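Local coordinates for endoribonuclease L-PSP/chorismate mutase-like domain-containing protein (Agrobacterium tumefaciens, PDB 3D01), which is of unknown function but belongs to the YjgF/L-PSP endoribonuclease-like family of small trimeric proteins, at residues Val68-Ala71 / Ser72-Ala76; Phe115-Gln118 / His119-Ile122; Glu15-Leu18 / Lys19-Gly22. All coordinates share one frame; numbering follows the deposited sequence.

Contact 1. Residues Val68-Ala71 / Ser72-Ala76; sequences VDVA and SAQRA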
ATOM      1  N   VAL I  68      22.049  -7.373   8.804  1.00 16.36           N
ATOM      2  CA  VAL I  68      21.994  -6.046   9.430  1.00 17.61           C
ATOM      3  C   VAL I  68      21.201  -6.117  10.710  1.00 18.22           C
ATOM      4  O   VAL I  68      20.269  -6.907  10.840  1.00 16.17           O
ATOM      5  CB  VAL I  68      21.384  -4.980   8.465  1.00 18.92           C
ATOM      6  CG1 VAL I  68      22.141  -5.062   7.128  1.00 20.30           C
ATOM      7  CG2 VAL I  68      19.986  -5.168   8.240  1.00 19.59           C
ATOM      8  N   ASP I  69      21.627  -5.312  11.669  1.00 18.33           N
ATOM      9  CA  ASP I  69      20.941  -5.204  12.943  1.00 18.85           C
ATOM     10  C   ASP I  69      19.955  -4.030  12.933  1.00 18.57           C
ATOM     11  O   ASP I  69      19.851  -3.314  11.949  1.00 18.01           O
ATOM     12  CB  ASP I  69      21.959  -5.085  14.097  1.00 19.63           C
ATOM     13  CG  ASP I  69      22.803  -3.787  14.085  1.00 21.33           C
ATOM     14  OD1 ASP I  69      22.571  -2.845  13.316  1.00 20.87           O
ATOM     15  OD2 ASP I  69      23.751  -3.741  14.915  1.00 28.07           O
ATOM     16  N   VAL I  70      19.257  -3.828  14.050  1.00 18.97           N
ATOM     17  CA  VAL I  70      18.207  -2.835  14.078  1.00 18.61           C
ATOM     18  C   VAL I  70      18.784  -1.428  13.860  1.00 18.43           C
ATOM     19  O   VAL I  70      18.218  -0.618  13.087  1.00 18.86           O
ATOM     20  CB  VAL I  70      17.347  -2.922  15.348  1.00 18.27           C
ATOM     21  CG1 VAL I  70      16.427  -1.684  15.455  1.00 17.08           C
ATOM     22  CG2 VAL I  70      16.523  -4.226  15.325  1.00 18.37           C
ATOM     23  N   ALA I  71      19.896  -1.134  14.517  1.00 18.65           N
ATOM     24  CA  ALA I  71      20.474   0.215  14.400  1.00 19.04           C
ATOM     25  C   ALA I  71      20.832   0.522  12.929  1.00 18.91           C
ATOM     26  O   ALA I  71      20.504   1.585  12.390  1.00 19.32           O
ATOM     27  CB  ALA I  71      21.688   0.337  15.312  1.00 18.92           C
ATOM     28  N   SER I  72      21.482  -0.422  12.254  1.00 18.75           N
ATOM     29  CA  SER I  72      21.828  -0.218  10.847  1.00 18.38           C
ATOM     30  C   SER I  72      20.578  -0.085   9.951  1.00 17.29           C
ATOM     31  O   SER I  72      20.554   0.691   9.002  1.00 17.82           O
ATOM     32  CB  SER I  72      22.695  -1.357  10.335  1.00 18.01           C
ATOM     33  OG  SER I  72      23.927  -1.363  11.016  1.00 20.28           O
ATOM     34  N   ALA I  73      19.553  -0.887  10.250  1.00 17.33           N
ATOM     35  CA  ALA I  73      18.294  -0.846   9.533  1.00 16.32           C
ATOM     36  C   ALA I  73      17.582   0.492   9.762  1.00 15.91           C
ATOM     37  O   ALA I  73      16.976   1.043   8.838  1.00 15.01           O
ATOM     38  CB  ALA I  73      17.383  -2.021   9.966  1.00 15.48           C
ATOM     39  N   GLN I  74      17.653   1.019  10.982  1.00 16.53           N
ATOM     40  CA  GLN I  74      17.122   2.352  11.251  1.00 17.37           C
ATOM     41  C   GLN I  74      17.803   3.429  10.387  1.00 17.49           C
ATOM     42  O   GLN I  74      17.140   4.315   9.877  1.00 17.51           O
ATOM     43  CB  GLN I  74      17.253   2.701  12.730  1.00 17.58           C
ATOM     44  CG  GLN I  74      16.220   1.977  13.571  1.00 18.85           C
ATOM     45  CD  GLN I  74      16.471   2.061  15.060  1.00 19.52           C
ATOM     46  OE1 GLN I  74      17.613   2.239  15.513  1.00 22.87           O
ATOM     47  NE2 GLN I  74      15.390   1.941  15.849  1.00 20.51           N
ATOM     48  N   ARG I  75      19.113   3.375  10.244  1.00 18.18           N
ATOM     49  CA  ARG I  75      19.802   4.259   9.306  1.00 18.77           C
ATOM     50  C   ARG I  75      19.312   4.090   7.889  1.00 17.94           C
ATOM     51  O   ARG I  75      19.126   5.045   7.177  1.00 18.27           O
ATOM     52  CB  ARG I  75      21.288   3.973   9.287  1.00 20.47           C
ATOM     53  CG  ARG I  75      22.118   4.979   8.458  1.00 24.26           C
ATOM     54  CD  ARG I  75      22.006   6.412   8.975  1.00 35.14           C
ATOM     55  NE  ARG I  75      22.122   6.437  10.437  1.00 41.30           N
ATOM     56  CZ  ARG I  75      22.203   7.528  11.192  1.00 44.80           C
ATOM     57  NH1 ARG I  75      22.221   8.739  10.648  1.00 49.26           N
ATOM     58  NH2 ARG I  75      22.273   7.401  12.516  1.00 45.77           N
ATOM     59  N   ALA I  76      19.141   2.848   7.453  1.00 17.39           N
ATOM     60  CA  ALA I  76      18.491   2.603   6.165  1.00 16.37           C
ATOM     61  C   ALA I  76      17.134   3.315   6.032  1.00 16.39           C
ATOM     62  O   ALA I  76      16.873   3.966   5.021  1.00 15.66           O
ATOM     63  CB  ALA I  76      18.326   1.078   5.895  1.00 16.69           C
TER
HETATM   64  O   HOH W   1      24.343  -4.264  11.105  1.00 21.90           O
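Asp-69 and Ser-72 are brought together by opposite first torsions: Asp-69 CG sits between its own backbone N and carbonyl carbon (chi1 66°), swinging the carboxylate over the start of the helix, while Ser-72 OG lies anti to its carbonyl carbon (chi1 -64°) and faces back toward it. Asp-69 OD1 takes the N-H of Ser-72 at 2.9 Å in a nearly straight bond, meeting the donor close to the line of its own C-O bond. The hydroxyl of the same serine lies close by, with OG 3.1 Å from Asp-69 OD1. A water links the two residues a second time, accepting from Asp-69 N at 3.0 Å and hydrogen-bonding Ser-72 OG at 2.9 Å. Behind the cap the regular helical bonds begin, Ala-73 N to Asp-69 O and then Gln-74 N to Val-70 O at 2.7 Å. Further round, Val-70 and Gln-74 slant across each other, the valine's CG1 resting 3.8 Å from Gln-74 CD. Gln-74 NE2 hydrogen-bonds Leu-120 O of helix 118-133, and Arg-75 forms a salt bridge with Glu-78 farther along its own helix. Asp-69 is thus a true N-cap: its carboxylate takes an N-H of the first helical turn, and its negative charge should be favoured by the positive end of the helix dipole.

Contact 2. Residues Phe115-Gln118 / His119-Ile122; sequences FVEQ and HLVI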
ATOM      1  N   PHE I 115      12.838 -12.171  12.685  1.00 15.59           N
ATOM      2  CA  PHE I 115      12.966 -10.738  12.950  1.00 15.29           C
ATOM      3  C   PHE I 115      11.575 -10.115  13.029  1.00 15.64           C
ATOM      4  O   PHE I 115      10.798 -10.228  12.072  1.00 15.07           O
ATOM      5  CB  PHE I 115      13.831 -10.021  11.947  1.00 15.27           C
ATOM      6  CG  PHE I 115      13.923  -8.575  12.241  1.00 14.82           C
ATOM      7  CD1 PHE I 115      14.602  -8.158  13.392  1.00 13.37           C
ATOM      8  CD2 PHE I 115      13.247  -7.638  11.462  1.00 13.65           C
ATOM      9  CE1 PHE I 115      14.678  -6.822  13.716  1.00 14.15           C
ATOM     10  CE2 PHE I 115      13.305  -6.296  11.801  1.00 15.01           C
ATOM     11  CZ  PHE I 115      14.014  -5.891  12.904  1.00 14.22           C
ATOM     12  N   VAL I 116      11.273  -9.478  14.174  1.00 14.74           N
ATOM     13  CA  VAL I 116       9.915  -8.991  14.444  1.00 15.36           C
ATOM     14  C   VAL I 116       9.887  -7.556  14.997  1.00 15.69           C
ATOM     15  O   VAL I 116       8.955  -7.165  15.695  1.00 16.75           O
ATOM     16  CB  VAL I 116       9.162  -9.996  15.381  1.00 15.50           C
ATOM     17  CG1 VAL I 116       8.917 -11.302  14.657  1.00 16.44           C
ATOM     18  CG2 VAL I 116       9.934 -10.210  16.715  1.00 15.87           C
ATOM     19  N   GLU I 117      10.900  -6.773  14.668  1.00 15.49           N
ATOM     20  CA  GLU I 117      10.979  -5.383  15.129  1.00 16.19           C
ATOM     21  C   GLU I 117      11.006  -4.418  13.951  1.00 15.23           C
ATOM     22  O   GLU I 117      11.681  -3.378  13.968  1.00 15.10           O
ATOM     23  CB  GLU I 117      12.186  -5.196  16.047  1.00 15.93           C
ATOM     24  CG  GLU I 117      12.017  -5.930  17.351  1.00 18.64           C
ATOM     25  CD  GLU I 117      13.292  -5.976  18.165  1.00 21.77           C
ATOM     26  OE1 GLU I 117      14.364  -6.300  17.640  1.00 29.22           O
ATOM     27  OE2 GLU I 117      13.207  -5.749  19.362  1.00 29.75           O
ATOM     28  N   GLN I 118      10.198  -4.729  12.953  1.00 14.59           N
ATOM     29  CA  GLN I 118      10.066  -3.847  11.801  1.00 14.76           C
ATOM     30  C   GLN I 118       9.552  -2.449  12.185  1.00 15.05           C
ATOM     31  O   GLN I 118       9.906  -1.466  11.554  1.00 16.48           O
ATOM     32  CB  GLN I 118       9.189  -4.445  10.716  1.00 15.85           C
ATOM     33  CG  GLN I 118       9.720  -5.721  10.062  1.00 14.77           C
ATOM     34  CD  GLN I 118       9.360  -6.987  10.809  1.00 15.35           C
ATOM     35  OE1 GLN I 118       8.711  -6.946  11.870  1.00 12.53           O
ATOM     36  NE2 GLN I 118       9.744  -8.140  10.236  1.00 14.03           N
ATOM     37  N   HIS I 119       8.715  -2.380  13.209  1.00 15.23           N
ATOM     38  CA  HIS I 119       8.242  -1.068  13.746  1.00 15.80           C
ATOM     39  C   HIS I 119       9.417  -0.215  14.223  1.00 15.85           C
ATOM     40  O   HIS I 119       9.472   0.984  13.949  1.00 16.34           O
ATOM     41  CB  HIS I 119       7.202  -1.245  14.847  1.00 16.23           C
ATOM     42  CG  HIS I 119       7.663  -2.113  15.975  1.00 17.18           C
ATOM     43  ND1 HIS I 119       7.988  -3.447  15.814  1.00 16.63           N
ATOM     44  CD2 HIS I 119       7.842  -1.841  17.285  1.00 20.56           C
ATOM     45  CE1 HIS I 119       8.358  -3.944  16.980  1.00 20.57           C
ATOM     46  NE2 HIS I 119       8.287  -2.988  17.885  1.00 19.46           N
ATOM     47  N   LEU I 120      10.381  -0.831  14.899  1.00 16.12           N
ATOM     48  CA  LEU I 120      11.560  -0.112  15.372  1.00 16.00           C
ATOM     49  C   LEU I 120      12.407   0.377  14.206  1.00 16.28           C
ATOM     50  O   LEU I 120      13.018   1.474  14.260  1.00 15.98           O
ATOM     51  CB  LEU I 120      12.378  -1.017  16.267  1.00 16.11           C
ATOM     52  CG  LEU I 120      11.635  -1.490  17.512  1.00 17.77           C
ATOM     53  CD1 LEU I 120      12.655  -2.171  18.447  1.00 18.47           C
ATOM     54  CD2 LEU I 120      10.896  -0.356  18.172  1.00 18.98           C
ATOM     55  N   VAL I 121      12.461  -0.432  13.150  1.00 15.85           N
ATOM     56  CA  VAL I 121      13.224  -0.059  11.958  1.00 15.62           C
ATOM     57  C   VAL I 121      12.618   1.159  11.292  1.00 15.61           C
ATOM     58  O   VAL I 121      13.309   2.123  10.995  1.00 16.37           O
ATOM     59  CB  VAL I 121      13.328  -1.237  10.965  1.00 15.39           C
ATOM     60  CG1 VAL I 121      13.912  -0.757   9.601  1.00 15.13           C
ATOM     61  CG2 VAL I 121      14.138  -2.386  11.627  1.00 16.09           C
ATOM     62  N   ILE I 122      11.314   1.122  11.085  1.00 15.43           N
ATOM     63  CA  ILE I 122      10.628   2.199  10.390  1.00 15.65           C
ATOM     64  C   ILE I 122      10.568   3.448  11.273  1.00 15.43           C
ATOM     65  O   ILE I 122      10.498   4.562  10.756  1.00 15.41           O
ATOM     66  CB  ILE I 122       9.238   1.758   9.879  1.00 16.61           C
ATOM     67  CG1 ILE I 122       9.375   0.583   8.899  1.00 16.60           C
ATOM     68  CG2 ILE I 122       8.515   2.926   9.222  1.00 15.64           C
ATOM     69  CD1 ILE I 122      10.342   0.795   7.674  1.00 15.60           C
TER
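Phe-115, in the loop that leads into helix 118-133, reaches forward to Val-121: the ring's CZ, at its edge, lies 3.7 Å from Val-121 CG2. With CG anti to the backbone N (chi1 179°), the ring lies over the chain that follows, with Glu-117 N 3.6 Å above the centre of one face. Phe-115 O receives a weak bond from Gln-118 NE2 and a further one from Ser-148 OG of a second subunit. Val-116 contributes its carbonyl, whose O lies in the plane of the His-119 ring, at the edge, 3.5 Å from CE1; its side chain packs on Leu-149 of that same neighbouring subunit. Glu-117 holds the N-cap position. Its carbonyl O is shared, taking a sound bond from Val-121 N at 3.2 Å and a weak one from Leu-120 N, while its side chain runs obliquely past the leucine with OE2 3.7 Å from Leu-120 CD1. The His-119 ring turns back under this residue, its ND1 3.6 Å from Glu-117 CA, and Leu-120 CG covers one ring face off-centre. Buried here, ND1 has no polar partner in the model; the ring also stacks with Phe-151 of the second subunit. Gln-118 closes the segment: its O accepts from Ile-122 N at 3.0 Å, and its bent side chain sends NE2 to Ser-111. Val-121 and Ile-122 then point the helix into the sheet, against Val-109 and Val-155. This is the N-terminal turn of a helix laid on a mixed sheet, with its lead-in loop at a subunit interface, consistent with the YjgF-like fold, whose trimers form clefts between subunits.

Contact 3. Residues Glu15-Leu18 / Lys19-Gly22; sequences EGRL and KELG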
ATOM      1  N   GLU I  15      15.013  21.957   5.715  1.00 25.68           N
ATOM      2  CA  GLU I  15      16.286  21.397   5.292  1.00 26.73           C
ATOM      3  C   GLU I  15      17.407  21.603   6.302  1.00 26.34           C
ATOM      4  O   GLU I  15      18.311  20.772   6.415  1.00 25.82           O
ATOM      5  CB  GLU I  15      16.694  21.973   3.956  1.00 27.14           C
ATOM      6  CG  GLU I  15      15.767  21.643   2.828  1.00 29.93           C
ATOM      7  CD  GLU I  15      16.426  21.856   1.478  1.00 30.04           C
ATOM      8  OE1 GLU I  15      15.696  22.203   0.533  1.00 35.69           O
ATOM      9  OE2 GLU I  15      17.664  21.676   1.353  1.00 36.47           O
ATOM     10  N   GLY I  16      17.367  22.706   7.051  1.00 26.22           N
ATOM     11  CA  GLY I  16      18.360  22.931   8.095  1.00 26.03           C
ATOM     12  C   GLY I  16      18.221  21.936   9.234  1.00 25.66           C
ATOM     13  O   GLY I  16      19.216  21.412   9.746  1.00 25.54           O
ATOM     14  N   ARG I  17      16.983  21.675   9.645  1.00 25.61           N
ATOM     15  CA  ARG I  17      16.715  20.641  10.644  1.00 25.74           C
ATOM     16  C   ARG I  17      17.269  19.282  10.192  1.00 24.43           C
ATOM     17  O   ARG I  17      17.822  18.550  10.986  1.00 23.21           O
ATOM     18  CB  ARG I  17      15.233  20.523  10.904  1.00 25.55           C
ATOM     19  CG  ARG I  17      14.642  21.742  11.598  1.00 27.14           C
ATOM     20  CD  ARG I  17      13.278  21.403  12.092  1.00 30.60           C
ATOM     21  NE  ARG I  17      12.289  22.475  12.147  1.00 34.26           N
ATOM     22  CZ  ARG I  17      12.239  23.458  13.052  1.00 40.80           C
ATOM     23  NH1 ARG I  17      13.225  23.650  13.969  1.00 41.98           N
ATOM     24  NH2 ARG I  17      11.206  24.311  12.998  1.00 39.37           N
ATOM     25  N   LEU I  18      17.151  18.994   8.911  1.00 24.31           N
ATOM     26  CA  LEU I  18      17.653  17.728   8.389  1.00 24.89           C
ATOM     27  C   LEU I  18      19.177  17.672   8.457  1.00 25.23           C
ATOM     28  O   LEU I  18      19.745  16.634   8.804  1.00 25.28           O
ATOM     29  CB  LEU I  18      17.179  17.543   6.964  1.00 24.44           C
ATOM     30  CG  LEU I  18      17.528  16.218   6.287  1.00 25.07           C
ATOM     31  CD1 LEU I  18      17.039  15.046   7.193  1.00 23.81           C
ATOM     32  CD2 LEU I  18      16.885  16.241   4.888  1.00 25.32           C
ATOM     33  N   LYS I  19      19.850  18.773   8.121  1.00 25.43           N
ATOM     34  CA  LYS I  19      21.312  18.843   8.312  1.00 26.43           C
ATOM     35  C   LYS I  19      21.740  18.636   9.784  1.00 26.61           C
ATOM     36  O   LYS I  19      22.731  17.967  10.072  1.00 27.47           O
ATOM     37  CB  LYS I  19      21.866  20.164   7.793  1.00 26.66           C
ATOM     38  CG  LYS I  19      21.701  20.353   6.334  1.00 27.20           C
ATOM     39  CD  LYS I  19      22.353  21.623   5.843  1.00 29.04           C
ATOM     40  CE  LYS I  19      22.029  21.822   4.368  1.00 29.12           C
ATOM     41  NZ  LYS I  19      22.320  23.188   3.870  1.00 30.34           N
ATOM     42  N   GLU I  20      20.986  19.202  10.719  1.00 26.77           N
ATOM     43  CA  GLU I  20      21.256  19.007  12.132  1.00 27.08           C
ATOM     44  C   GLU I  20      21.150  17.541  12.513  1.00 27.04           C
ATOM     45  O   GLU I  20      21.742  17.110  13.498  1.00 27.10           O
ATOM     46  CB  GLU I  20      20.295  19.818  12.969  1.00 27.25           C
ATOM     47  CG  GLU I  20      20.508  21.325  12.849  1.00 28.81           C
ATOM     48  CD  GLU I  20      19.461  22.127  13.597  1.00 29.63           C
ATOM     49  OE1 GLU I  20      18.384  21.601  13.921  1.00 34.86           O
ATOM     50  OE2 GLU I  20      19.702  23.318  13.857  1.00 35.34           O
ATOM     51  N   LEU I  21      20.387  16.783  11.740  1.00 26.52           N
ATOM     52  CA  LEU I  21      20.261  15.346  11.985  1.00 27.25           C
ATOM     53  C   LEU I  21      21.343  14.531  11.277  1.00 27.88           C
ATOM     54  O   LEU I  21      21.489  13.330  11.531  1.00 28.91           O
ATOM     55  CB  LEU I  21      18.890  14.866  11.541  1.00 26.53           C
ATOM     56  CG  LEU I  21      17.689  15.240  12.399  1.00 27.06           C
ATOM     57  CD1 LEU I  21      16.416  14.603  11.787  1.00 27.68           C
ATOM     58  CD2 LEU I  21      17.865  14.778  13.833  1.00 28.09           C
ATOM     59  N   GLY I  22      22.095  15.157  10.389  1.00 28.27           N
ATOM     60  CA  GLY I  22      23.228  14.515   9.755  1.00 28.63           C
ATOM     61  C   GLY I  22      23.076  14.302   8.269  1.00 28.72           C
ATOM     62  O   GLY I  22      23.954  13.702   7.643  1.00 30.41           O
TER
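Leu-18 O is gripped by two backbone N-H groups at once, from Leu-21 N at 3.0 Å and Gly-22 N at 3.2 Å, and both bonds are weak because neither hydrogen points squarely at the oxygen. Leu-21 N is itself divided, reaching Arg-17 O as well in another weak bond, whereas Gly-22 N has a shorter partner in Lys-19 O at 2.9 Å. One turn earlier the bonding is regular: Lys-19 N meets Glu-15 O and Glu-20 N meets Gly-16 O, each at 3.0 Å. The long side chains run over these carbonyls. Lys-19, extended beyond CG, lays that carbon 3.4 Å from Glu-15 O, and Glu-20 CG comes equally near Gly-16 O. Opposite charges are close without touching, Glu-15 OE2 standing 5.5 Å from Lys-19 NZ; the carboxylate's OE1 has its salt bridge with Lys-89. On the inward side, Leu-18 packs against Leu-128 and Val-132 of helix 118-133, where Leu-21 also rests beside Thr-131. Gly-22 then breaks the helix with phi 114°; at its backbone angles a CB would press on the carbonyl O of Leu-21, so the position calls for glycine. Positive phi, together with the bonds from Gly-22 N to Lys-19 O and, weakly, to Leu-18 O, makes this a Schellman motif, ending the N-terminal helix 3-21 on the helical layer of the fold.

Contacts 1 and 2 are neighbours, their centres 9 Å apart, each at the N-terminal end of a helix, 70-91 and 118-133. They touch directly: Gln-74 NE2 lies 2.9 Å from Leu-120 O, a probable hydrogen bond, Val-70 CG2 packs 3.6 Å from Phe-115 CE1, and Ala-73 O lies 3.6 Å from Val-121 CG1. A bound PG5, probably from the crystallisation liquor, lies about 5 Å from the side chain of Val-68, and a PG5 lies about 4 Å from that of Val-116; Thr-61, Asp-67 and Asn-152 line a PG5 pocket. Contact 3, a helix's C-terminal end, is centred 20 Å from contact 1 and 24 Å from contact 2; nearest atoms are about 5 Å and 12 Å away, without touching.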